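PDB 4LK5: enoyl-CoA hydratase from Mycobacterium avium subsp. paratuberculosis, which probably catalyses the reversible addition of water to the double bond of enoyl-CoA thioesters. Local coordinates for residues I67-E72 against R120-I125; V80-G86 against H130-V135; G175-L180 against E253-L258; A35-V39 against T49-P53. All coordinates share one frame; numbering follows the deposited sequence.

How the contacts relate
Along the chain contact 4 closes first, contacts 1 and 2 interleave, and contact 3 comes last. Contact 4 is the hairpin at one edge of the main sheet, and contact 2 pairs two inner strands of that sheet. The two meet where strand 45-50 lies beside strand 82-87. Contact 1 packs helices 61-76 and 113-127 together; its centre is about 12 Å from that of contact 2, and Met71 reaches Val83 and Ile85. Helix 113-127 touches contact 3, where Arg123 forms a salt bridge with Asp255. Contacts 3 and 4 lie about 26 Å apart between centres. Together they run from the sheet edge, through the helices packed on it, to helices 177-185 and 254-269 in a crotonase-like fold.

Contact 1: residues I67-E72 against R120-I125; sequences IADAME and RLVRAI
Arg120 reaches from helix 113-127 to two acids on helix 61-76. Its chain bends at chi3, which turns the guanidinium back toward Asp69 and Glu72. NH2 carries both main bonds. Arg120 NH2 meets Asp69 OD1 at 2.6 Å, nearly in line with the C-O bond of the acid. Arg120 NH2 meets Glu72 OE1 at 2.8 Å, but here it stands above the carboxylate plane. Both oxygens lie close to the guanidinium plane, at its edge. The two carboxylates are turned 49° and 67° from that plane, so neither forms a flat paired bridge. NH1 adds a weak bond to Asp69 OD1. Ala68 CB lies over one guanidinium face, toward the rim.

Below this polar group the helices meet through apolar side chains. Leu121 has CG anti to its backbone N, and both its methyls meet Ile67 CG2, CD1 at 3.4 Å. Met71, a selenomethionine, lays its CB against Ala124 CB at 3.5 Å. Met71 bends at chi2, and its CG lies 4.0 Å from Ile125 CG1. The axes of the two segments approach to 8.3 Å at 24°, consistent with the small Ala68 and Ala124 between them.

Glu117 gives NH1 a further acidic partner. The arginine would probably stabilise the ionised form of the acids, and the bonds probably fix its rotation, while the apolar layer beneath remains buried.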
loop_
_atom_site.group_PDB
_atom_site.type_symbol
_atom_site.label_atom_id
_atom_site.label_comp_id
_atom_site.label_asym_id
_atom_site.label_seq_id
_atom_site.Cartn_x
_atom_site.Cartn_y
_atom_site.Cartn_z
ATOM N N ILE C 67 11.345 23.103 14.411
ATOM C CA ILE C 67 10.143 22.268 14.238
ATOM C C ILE C 67 10.374 20.971 15.010
ATOM O O ILE C 67 9.535 20.530 15.785
ATOM C CB ILE C 67 9.908 21.944 12.738
ATOM C CG1 ILE C 67 9.637 23.210 11.930
ATOM C CG2 ILE C 67 8.753 20.968 12.525
ATOM C CD1 ILE C 67 10.316 23.162 10.591
ATOM N N ALA C 68 11.546 20.377 14.814
ATOM C CA ALA C 68 11.919 19.225 15.593
ATOM C C ALA C 68 11.730 19.492 17.084
ATOM O O ALA C 68 11.014 18.745 17.730
ATOM C CB ALA C 68 13.343 18.784 15.264
ATOM N N ASP C 69 12.295 20.582 17.614
ATOM C CA ASP C 69 12.217 20.875 19.080
ATOM C C ASP C 69 10.779 21.077 19.521
ATOM O O ASP C 69 10.314 20.545 20.535
ATOM C CB ASP C 69 13.035 22.141 19.451
ATOM C CG ASP C 69 14.577 21.933 19.383
ATOM O OD1 ASP C 69 15.062 20.789 19.326
ATOM O OD2 ASP C 69 15.319 22.931 19.402
ATOM N N ALA C 70 10.076 21.881 18.745
ATOM C CA ALA C 70 8.646 22.090 18.912
ATOM C C ALA C 70 7.810 20.776 18.890
ATOM O O ALA C 70 6.871 20.592 19.714
ATOM C CB ALA C 70 8.165 23.041 17.817
HETATM N N MSE C 71 8.123 19.858 17.968
HETATM C CA MSE C 71 7.371 18.595 17.952
HETATM C C MSE C 71 7.698 17.803 19.207
HETATM O O MSE C 71 6.808 17.267 19.861
HETATM C CB MSE C 71 7.627 17.763 16.704
HETATM C CG MSE C 71 7.176 18.485 15.457
HETATM SE SE MSE C 71 5.230 18.717 15.496
HETATM C CE MSE C 71 5.193 20.104 14.129
ATOM N N GLU C 72 8.971 17.745 19.589
ATOM C CA GLU C 72 9.306 17.078 20.855
ATOM C C GLU C 72 8.616 17.750 22.065
ATOM O O GLU C 72 7.991 17.055 22.883
ATOM C CB GLU C 72 10.810 16.991 21.055
ATOM C CG GLU C 72 11.482 16.027 20.091
ATOM C CD GLU C 72 12.969 15.935 20.342
ATOM O OE1 GLU C 72 13.535 16.918 20.866
ATOM O OE2 GLU C 72 13.572 14.895 20.014
ATOM N N ARG C 120 15.349 13.686 13.189
ATOM C CA ARG C 120 14.766 14.034 14.479
ATOM C C ARG C 120 13.356 14.536 14.295
ATOM O O ARG C 120 12.457 14.120 14.988
ATOM C CB ARG C 120 15.558 15.149 15.182
ATOM C CG ARG C 120 16.383 14.746 16.386
ATOM C CD ARG C 120 17.152 15.953 16.958
ATOM N NE ARG C 120 16.298 16.597 17.931
ATOM C CZ ARG C 120 15.983 17.887 18.001
ATOM N NH1 ARG C 120 16.503 18.830 17.183
ATOM N NH2 ARG C 120 15.136 18.222 18.969
ATOM N N LEU C 121 13.179 15.470 13.381
ATOM C CA LEU C 121 11.862 16.053 13.146
ATOM C C LEU C 121 10.848 14.946 12.824
ATOM O O LEU C 121 9.841 14.780 13.533
ATOM C CB LEU C 121 11.934 17.082 12.022
ATOM C CG LEU C 121 10.654 17.533 11.309
ATOM C CD1 LEU C 121 9.478 17.666 12.235
ATOM C CD2 LEU C 121 10.942 18.857 10.624
ATOM N N VAL C 122 11.166 14.165 11.797
ATOM C CA VAL C 122 10.297 13.100 11.335
ATOM C C VAL C 122 9.931 12.118 12.446
ATOM O O VAL C 122 8.739 11.801 12.638
ATOM C CB VAL C 122 10.905 12.415 10.086
ATOM C CG1 VAL C 122 10.290 11.088 9.862
ATOM C CG2 VAL C 122 10.669 13.287 8.870
ATOM N N ARG C 123 10.916 11.680 13.216
ATOM C CA ARG C 123 10.615 10.813 14.373
ATOM C C ARG C 123 9.738 11.495 15.374
ATOM O O ARG C 123 8.975 10.827 16.050
ATOM C CB ARG C 123 11.859 10.403 15.156
ATOM C CG ARG C 123 12.775 9.493 14.383
ATOM C CD ARG C 123 13.767 8.778 15.257
ATOM N NE ARG C 123 14.812 8.261 14.384
ATOM C CZ ARG C 123 15.974 8.866 14.113
ATOM N NH1 ARG C 123 16.310 10.018 14.665
ATOM N NH2 ARG C 123 16.833 8.280 13.281
ATOM N N ALA C 124 9.878 12.809 15.520
ATOM C CA ALA C 124 9.121 13.514 16.565
ATOM C C ALA C 124 7.668 13.516 16.165
ATOM O O ALA C 124 6.806 13.295 16.996
ATOM C CB ALA C 124 9.624 14.929 16.771
ATOM N N ILE C 125 7.408 13.723 14.872
ATOM C CA ILE C 125 6.030 13.668 14.388
ATOM C C ILE C 125 5.400 12.296 14.563
ATOM O O ILE C 125 4.324 12.211 15.076
ATOM C CB ILE C 125 5.895 14.134 12.947
ATOM C CG1 ILE C 125 6.181 15.623 12.889
ATOM C CG2 ILE C 125 4.482 13.894 12.421
ATOM C CD1 ILE C 125 6.446 16.114 11.490
#

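Contact 2: residues V80-G86 against H130-V135; sequences VKVVRIG and HPVVAV
Val83 and Val132 pair in parallel, as do Arg84 with Val133 and Ile85 with Ala134. Four backbone hydrogen bonds join the strands. Val83 N gives to Pro131 O, and Val133 N gives to Val83 O at 2.6 Å. Ile85 N then gives to Val133 O at 2.9 Å, and Val135 N gives to Ile85 O. Arg84 CA adds a CA-H...O contact to Val133 O at 3.1 Å.

Apolar contacts lie on both faces. Val83 and Val132 stand side by side and point the same way. Ile85 CD1 reaches Val132 CG1 at 3.7 Å. On the other face, Val82 CG1 touches Val133 CG2. Arg84 bends at chi2 and chi3, which brings one face of its guanidinium over Val135 CG2, 3.7 Å from NH2.

At the start of the pair, the ring of His130 receives Val80 O over one face, with CE1 3.2 Å from that oxygen. Nearby, Leu195 of the second subunit packs on Pro131.

Strands 45-50 and 153-157 flank the pair on either side in the sheet. Helix 61-76 packs on the face of Val83 and Ile85. Helix 217-233 covers the other face, over Val82, Arg84, Val133 and Val135.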
loop_
_atom_site.group_PDB
_atom_site.type_symbol
_atom_site.label_atom_id
_atom_site.label_comp_id
_atom_site.label_asym_id
_atom_site.label_seq_id
_atom_site.Cartn_x
_atom_site.Cartn_y
_atom_site.Cartn_z
ATOM N N VAL C 80 -1.764 20.268 24.985
ATOM C CA VAL C 80 -1.805 20.044 23.541
ATOM C C VAL C 80 -2.766 18.903 23.250
ATOM O O VAL C 80 -2.686 17.841 23.885
ATOM C CB VAL C 80 -0.388 19.777 22.986
ATOM C CG1 VAL C 80 -0.435 19.202 21.577
ATOM C CG2 VAL C 80 0.433 21.063 23.010
ATOM N N LYS C 81 -3.703 19.139 22.324
ATOM C CA LYS C 81 -4.616 18.068 21.861
ATOM C C LYS C 81 -4.497 17.783 20.364
ATOM O O LYS C 81 -4.696 16.646 19.956
ATOM C CB LYS C 81 -6.063 18.397 22.189
ATOM C CG LYS C 81 -6.344 18.552 23.684
ATOM C CD LYS C 81 -6.929 17.277 24.285
ATOM C CE LYS C 81 -7.702 17.524 25.575
ATOM N NZ LYS C 81 -8.735 16.473 25.821
ATOM N N VAL C 82 -4.198 18.804 19.557
ATOM C CA VAL C 82 -4.058 18.653 18.108
ATOM C C VAL C 82 -2.893 19.497 17.712
ATOM O O VAL C 82 -2.625 20.472 18.390
ATOM C CB VAL C 82 -5.282 19.187 17.333
ATOM C CG1 VAL C 82 -5.161 18.936 15.822
ATOM C CG2 VAL C 82 -6.561 18.562 17.865
ATOM N N VAL C 83 -2.220 19.133 16.614
ATOM C CA VAL C 83 -1.030 19.825 16.143
ATOM C C VAL C 83 -1.172 20.126 14.632
ATOM O O VAL C 83 -1.572 19.272 13.859
ATOM C CB VAL C 83 0.223 18.953 16.417
ATOM C CG1 VAL C 83 1.478 19.549 15.775
ATOM C CG2 VAL C 83 0.449 18.750 17.915
ATOM N N ARG C 84 -0.893 21.348 14.205
ATOM C CA ARG C 84 -0.955 21.647 12.782
ATOM C C ARG C 84 0.340 22.250 12.323
ATOM O O ARG C 84 0.849 23.139 12.975
ATOM C CB ARG C 84 -2.107 22.585 12.412
ATOM C CG ARG C 84 -2.635 23.500 13.504
ATOM C CD ARG C 84 -2.759 24.965 13.067
ATOM N NE ARG C 84 -3.628 25.220 11.919
ATOM C CZ ARG C 84 -3.220 25.704 10.740
ATOM N NH1 ARG C 84 -1.937 25.977 10.516
ATOM N NH2 ARG C 84 -4.103 25.921 9.768
ATOM N N ILE C 85 0.862 21.750 11.204
ATOM C CA ILE C 85 2.024 22.341 10.559
ATOM C C ILE C 85 1.516 22.966 9.311
ATOM O O ILE C 85 0.676 22.379 8.624
ATOM C CB ILE C 85 3.059 21.348 9.980
ATOM C CG1 ILE C 85 2.791 19.921 10.400
ATOM C CG2 ILE C 85 4.488 21.800 10.285
ATOM C CD1 ILE C 85 3.027 19.698 11.860
ATOM N N GLY C 86 2.094 24.109 8.985
ATOM C CA GLY C 86 1.838 24.788 7.736
ATOM C C GLY C 86 2.943 25.785 7.430
ATOM O O GLY C 86 3.933 25.883 8.171
ATOM N N HIS C 130 -0.665 12.658 19.665
ATOM C CA HIS C 130 -1.784 13.461 19.333
ATOM C C HIS C 130 -1.930 13.463 17.843
ATOM O O HIS C 130 -0.973 13.162 17.119
ATOM C CB HIS C 130 -1.558 14.887 19.871
ATOM C CG HIS C 130 -1.476 14.942 21.362
ATOM N ND1 HIS C 130 -2.559 14.669 22.171
ATOM C CD2 HIS C 130 -0.429 15.140 22.192
ATOM C CE1 HIS C 130 -2.192 14.734 23.439
ATOM N NE2 HIS C 130 -0.903 15.029 23.481
ATOM N N PRO C 131 -3.132 13.791 17.352
ATOM C CA PRO C 131 -3.233 13.906 15.900
ATOM C C PRO C 131 -2.373 15.056 15.417
ATOM O O PRO C 131 -2.383 16.125 16.030
ATOM C CB PRO C 131 -4.713 14.201 15.688
ATOM C CG PRO C 131 -5.377 13.489 16.815
ATOM C CD PRO C 131 -4.456 13.718 17.986
ATOM N N VAL C 132 -1.602 14.822 14.361
ATOM C CA VAL C 132 -0.785 15.858 13.755
ATOM C C VAL C 132 -1.290 16.141 12.350
ATOM O O VAL C 132 -1.372 15.226 11.541
ATOM C CB VAL C 132 0.678 15.427 13.687
ATOM C CG1 VAL C 132 1.489 16.497 12.957
ATOM C CG2 VAL C 132 1.219 15.191 15.086
ATOM N N VAL C 133 -1.627 17.403 12.066
ATOM C CA VAL C 133 -2.295 17.767 10.832
ATOM C C VAL C 133 -1.420 18.597 9.943
ATOM O O VAL C 133 -0.933 19.608 10.388
ATOM C CB VAL C 133 -3.537 18.629 11.075
ATOM C CG1 VAL C 133 -4.287 18.833 9.743
ATOM C CG2 VAL C 133 -4.444 18.008 12.105
ATOM N N ALA C 134 -1.254 18.182 8.685
ATOM C CA ALA C 134 -0.560 18.953 7.678
ATOM C C ALA C 134 -1.521 19.718 6.784
ATOM O O ALA C 134 -2.411 19.157 6.165
ATOM C CB ALA C 134 0.331 18.067 6.830
ATOM N N VAL C 135 -1.280 21.009 6.686
ATOM C CA VAL C 135 -2.169 21.945 6.053
ATOM C C VAL C 135 -1.465 22.473 4.828
ATOM O O VAL C 135 -0.636 23.343 4.933
ATOM C CB VAL C 135 -2.435 23.130 7.005
ATOM C CG1 VAL C 135 -3.306 24.174 6.319
ATOM C CG2 VAL C 135 -3.074 22.641 8.290
#

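Contact 3: residues G175-L180 against E253-L258; sequences GGASAL and ELDPAL
Glu253 touches Ala179 through its backbone: its O lies 4.1 Å from Ala179 CB. It takes the N-cap position of helix 254-269, and its O accepts from Ala257 N. Its carboxylate turns back from helix 177-185, and the residue packs on Thr252 of the third subunit.

Leu254 follows, with CG anti to the backbone N (chi1 172°). That torsion brings Leu254 CD1 to 3.9 Å from Gly176 CA. Leu254 CD1 also approaches Leu180 CG at 4.3 Å. Leu254 also packs on Val122 and Ala126 of helix 113-127, and wedges between that helix and helix 177-185.

Here two helix starts of the crotonase-like fold meet. Gly176 is the N-cap of helix 177-185. Its O accepts from both Ala179 N and Leu180 N. Its phi is positive (77°), which lets the glycine backbone lie directly against Leu254 CD1.

Ala257, a turn after Leu254, points its methyl at the other helix. Ala257 CB meets Ser178 OG at 3.5 Å and Ala179 CB at 4.0 Å. The hydroxyl of Ser178 is hydrogen-bonded to Glu261, further along the helix of Ala257. Gly176 N also bonds to Glu261.

Leu258 has CG beside its backbone N (chi1 -68°). Its CD2 lies 3.4 Å from Gly176 N and also touches Gly175 C. Leu258 packs on Arg123 as well, so it borders helix 113-127.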
loop_
_atom_site.group_PDB
_atom_site.type_symbol
_atom_site.label_atom_id
_atom_site.label_comp_id
_atom_site.label_asym_id
_atom_site.label_seq_id
_atom_site.Cartn_x
_atom_site.Cartn_y
_atom_site.Cartn_z
ATOM N N GLY C 175 14.169 12.231 4.877
ATOM C CA GLY C 175 13.010 12.450 5.756
ATOM C C GLY C 175 12.012 11.295 5.817
ATOM O O GLY C 175 10.840 11.489 6.124
ATOM N N GLY C 176 12.496 10.093 5.534
ATOM C CA GLY C 176 11.676 8.904 5.545
ATOM C C GLY C 176 10.789 8.724 4.339
ATOM O O GLY C 176 9.999 7.805 4.344
ATOM N N ALA C 177 10.897 9.609 3.342
ATOM C CA ALA C 177 10.164 9.483 2.096
ATOM C C ALA C 177 10.284 8.090 1.405
ATOM O O ALA C 177 9.312 7.649 0.782
ATOM C CB ALA C 177 10.588 10.575 1.125
ATOM N N SER C 178 11.433 7.404 1.524
ATOM C CA SER C 178 11.573 6.015 1.002
ATOM C C SER C 178 10.622 4.970 1.666
ATOM O O SER C 178 10.335 3.917 1.081
ATOM C CB SER C 178 13.033 5.539 1.029
ATOM O OG SER C 178 13.564 5.448 2.342
ATOM N N ALA C 179 10.085 5.298 2.846
ATOM C CA ALA C 179 9.104 4.464 3.542
ATOM C C ALA C 179 7.739 5.123 3.518
ATOM O O ALA C 179 6.719 4.466 3.234
ATOM C CB ALA C 179 9.545 4.256 4.972
ATOM N N LEU C 180 7.710 6.426 3.783
ATOM C CA LEU C 180 6.440 7.149 3.989
ATOM C C LEU C 180 5.541 7.282 2.753
ATOM O O LEU C 180 4.335 7.110 2.841
ATOM C CB LEU C 180 6.703 8.537 4.545
ATOM C CG LEU C 180 7.254 8.518 5.972
ATOM C CD1 LEU C 180 7.846 9.848 6.365
ATOM C CD2 LEU C 180 6.160 8.187 6.950
ATOM N N GLU C 253 9.292 0.285 8.978
ATOM C CA GLU C 253 10.562 0.480 8.280
ATOM C C GLU C 253 11.042 1.933 8.274
ATOM O O GLU C 253 11.974 2.269 7.557
ATOM C CB GLU C 253 10.439 -0.023 6.831
ATOM C CG GLU C 253 10.019 -1.474 6.747
ATOM C CD GLU C 253 10.889 -2.385 7.614
ATOM O OE1 GLU C 253 12.120 -2.176 7.613
ATOM O OE2 GLU C 253 10.371 -3.324 8.279
ATOM N N LEU C 254 10.397 2.788 9.055
ATOM C CA LEU C 254 10.742 4.181 9.045
ATOM C C LEU C 254 12.139 4.405 9.567
ATOM O O LEU C 254 12.903 5.141 8.955
ATOM C CB LEU C 254 9.781 4.969 9.913
ATOM C CG LEU C 254 10.186 6.422 10.113
ATOM C CD1 LEU C 254 10.197 7.122 8.743
ATOM C CD2 LEU C 254 9.276 7.149 11.084
ATOM N N ASP C 255 12.457 3.790 10.707
ATOM C CA ASP C 255 13.801 3.887 11.291
ATOM C C ASP C 255 14.981 3.396 10.391
ATOM O O ASP C 255 15.993 4.114 10.218
ATOM C CB ASP C 255 13.855 3.212 12.666
ATOM C CG ASP C 255 13.452 4.172 13.809
ATOM O OD1 ASP C 255 13.461 5.410 13.585
ATOM O OD2 ASP C 255 13.108 3.685 14.927
ATOM N N PRO C 256 14.873 2.171 9.865
ATOM C CA PRO C 256 15.852 1.708 8.905
ATOM C C PRO C 256 15.954 2.643 7.700
ATOM O O PRO C 256 17.049 2.931 7.220
ATOM C CB PRO C 256 15.307 0.353 8.479
ATOM C CG PRO C 256 14.432 -0.111 9.612
ATOM C CD PRO C 256 13.896 1.122 10.248
ATOM N N ALA C 257 14.827 3.133 7.219
ATOM C CA ALA C 257 14.868 4.070 6.128
ATOM C C ALA C 257 15.679 5.289 6.496
ATOM O O ALA C 257 16.542 5.693 5.716
ATOM C CB ALA C 257 13.467 4.483 5.703
ATOM N N LEU C 258 15.421 5.868 7.672
ATOM C CA LEU C 258 16.097 7.093 8.074
ATOM C C LEU C 258 17.585 6.896 8.156
ATOM O O LEU C 258 18.345 7.783 7.811
ATOM C CB LEU C 258 15.601 7.603 9.408
ATOM C CG LEU C 258 14.171 8.092 9.322
ATOM C CD1 LEU C 258 13.621 8.262 10.737
ATOM C CD2 LEU C 258 14.020 9.347 8.489
#

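Contact 4: residues A35-V39 against T49-P53; sequences AGLDV and TINRP
Asp38 and Asn51 share the one side-chain hydrogen bond between 35-39 and 49-53. Asn51 ND2 gives to Asp38 OD2 at 2.6 Å, with an N-H...O angle of 148°. The amide comes to the syn side of the carboxylate, a little out of its plane. The oxygen lies close to the amide plane, yet the two flat groups are almost perpendicular, 89° apart. Asp38 has CG beside its backbone N, a setting that brings the carboxylate toward Asn51.

Backbone bonds come next. Asp38 and Thr49 form an antiparallel hydrogen-bonded pair: Asp38 N gives to Thr49 O at 2.9 Å, and Thr49 N gives to Asp38 O at 2.8 Å. Beyond them, Asn51 N gives to Gly36 O at 2.7 Å. This donor is tilted 34° from the carbonyl plane, and the bond is more bent than the other two.

Leu37 and Ile50 are the non-hydrogen-bonded pair between. Leu37 CD1 rests 3.6 Å from Thr49 O and 4.3 Å from Ile50 CG1. Gly36 CA packs on Arg52 CG at 4.1 Å. The far end of Arg52 turns elsewhere, where NE bonds to Ser58 O.

Leu37 and Ile50 face the interior, with Leu37 against Ile67 and Ile50 against Leu59. The backbone of Ile50 is hydrogen-bonded to Gly86 of strand 82-87. The arrangement is the open end of a beta hairpin, strands 37-41 and 45-50, which forms one edge of the main sheet in this crotonase-like fold.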
loop_
_atom_site.group_PDB
_atom_site.type_symbol
_atom_site.label_atom_id
_atom_site.label_comp_id
_atom_site.label_asym_id
_atom_site.label_seq_id
_atom_site.Cartn_x
_atom_site.Cartn_y
_atom_site.Cartn_z
ATOM N N ALA C 35 14.034 32.194 14.338
ATOM C CA ALA C 35 13.801 33.084 13.228
ATOM C C ALA C 35 13.262 32.328 12.009
ATOM O O ALA C 35 13.885 31.376 11.538
ATOM C CB ALA C 35 15.081 33.816 12.875
ATOM N N GLY C 36 12.117 32.782 11.495
ATOM C CA GLY C 36 11.476 32.195 10.311
ATOM C C GLY C 36 10.388 31.194 10.678
ATOM O O GLY C 36 9.813 30.554 9.792
ATOM N N LEU C 37 10.097 31.057 11.976
ATOM C CA LEU C 37 9.225 29.995 12.463
ATOM C C LEU C 37 8.360 30.418 13.648
ATOM O O LEU C 37 8.868 30.623 14.758
ATOM C CB LEU C 37 10.044 28.768 12.882
ATOM C CG LEU C 37 9.167 27.601 13.367
ATOM C CD1 LEU C 37 8.540 26.926 12.163
ATOM C CD2 LEU C 37 9.909 26.584 14.229
ATOM N N ASP C 38 7.051 30.481 13.419
ATOM C CA ASP C 38 6.097 30.814 14.469
ATOM C C ASP C 38 5.470 29.557 15.068
ATOM O O ASP C 38 4.975 28.697 14.338
ATOM C CB ASP C 38 5.008 31.728 13.903
ATOM C CG ASP C 38 5.583 32.946 13.193
ATOM O OD1 ASP C 38 6.506 33.599 13.746
ATOM O OD2 ASP C 38 5.114 33.241 12.075
ATOM N N VAL C 39 5.512 29.476 16.394
ATOM C CA VAL C 39 4.893 28.414 17.167
ATOM C C VAL C 39 3.907 29.032 18.150
ATOM O O VAL C 39 4.204 30.028 18.787
ATOM C CB VAL C 39 5.931 27.613 17.989
ATOM C CG1 VAL C 39 5.266 26.472 18.752
ATOM C CG2 VAL C 39 7.041 27.072 17.095
ATOM N N THR C 49 4.218 27.138 12.089
ATOM C CA THR C 49 4.088 27.785 10.815
ATOM C C THR C 49 5.430 28.343 10.343
ATOM O O THR C 49 6.015 29.225 10.970
ATOM C CB THR C 49 3.011 28.869 10.907
ATOM O OG1 THR C 49 1.877 28.339 11.618
ATOM C CG2 THR C 49 2.587 29.359 9.516
ATOM N N ILE C 50 5.918 27.788 9.235
ATOM C CA ILE C 50 7.165 28.229 8.607
ATOM C C ILE C 50 6.840 29.589 7.992
ATOM O O ILE C 50 5.709 29.786 7.527
ATOM C CB ILE C 50 7.662 27.236 7.525
ATOM C CG1 ILE C 50 7.833 25.825 8.103
ATOM C CG2 ILE C 50 8.991 27.679 6.934
ATOM C CD1 ILE C 50 8.111 24.739 7.070
ATOM N N ASN C 51 7.814 30.515 8.009
ATOM C CA ASN C 51 7.574 31.919 7.648
ATOM C C ASN C 51 8.695 32.525 6.813
ATOM O O ASN C 51 9.184 33.616 7.070
ATOM C CB ASN C 51 7.352 32.746 8.920
ATOM C CG ASN C 51 6.414 33.919 8.700
ATOM O OD1 ASN C 51 6.304 34.459 7.588
ATOM N ND2 ASN C 51 5.706 34.308 9.763
ATOM N N ARG C 52 9.092 31.809 5.786
ATOM C CA ARG C 52 10.077 32.294 4.870
ATOM C C ARG C 52 9.425 32.420 3.490
ATOM O O ARG C 52 9.908 31.856 2.500
ATOM C CB ARG C 52 11.274 31.353 4.934
ATOM C CG ARG C 52 11.947 31.408 6.319
ATOM C CD ARG C 52 12.924 30.266 6.612
ATOM N NE ARG C 52 13.773 29.883 5.484
ATOM C CZ ARG C 52 14.804 30.593 5.020
ATOM N NH1 ARG C 52 15.131 31.756 5.569
ATOM N NH2 ARG C 52 15.513 30.141 3.987
ATOM N N PRO C 53 8.319 33.188 3.426
ATOM C CA PRO C 53 7.480 33.232 2.229
ATOM C C PRO C 53 8.289 33.542 0.985
ATOM O O PRO C 53 8.180 32.837 -0.015
ATOM C CB PRO C 53 6.478 34.355 2.529
ATOM C CG PRO C 53 7.049 35.140 3.659
ATOM C CD PRO C 53 7.879 34.166 4.441
#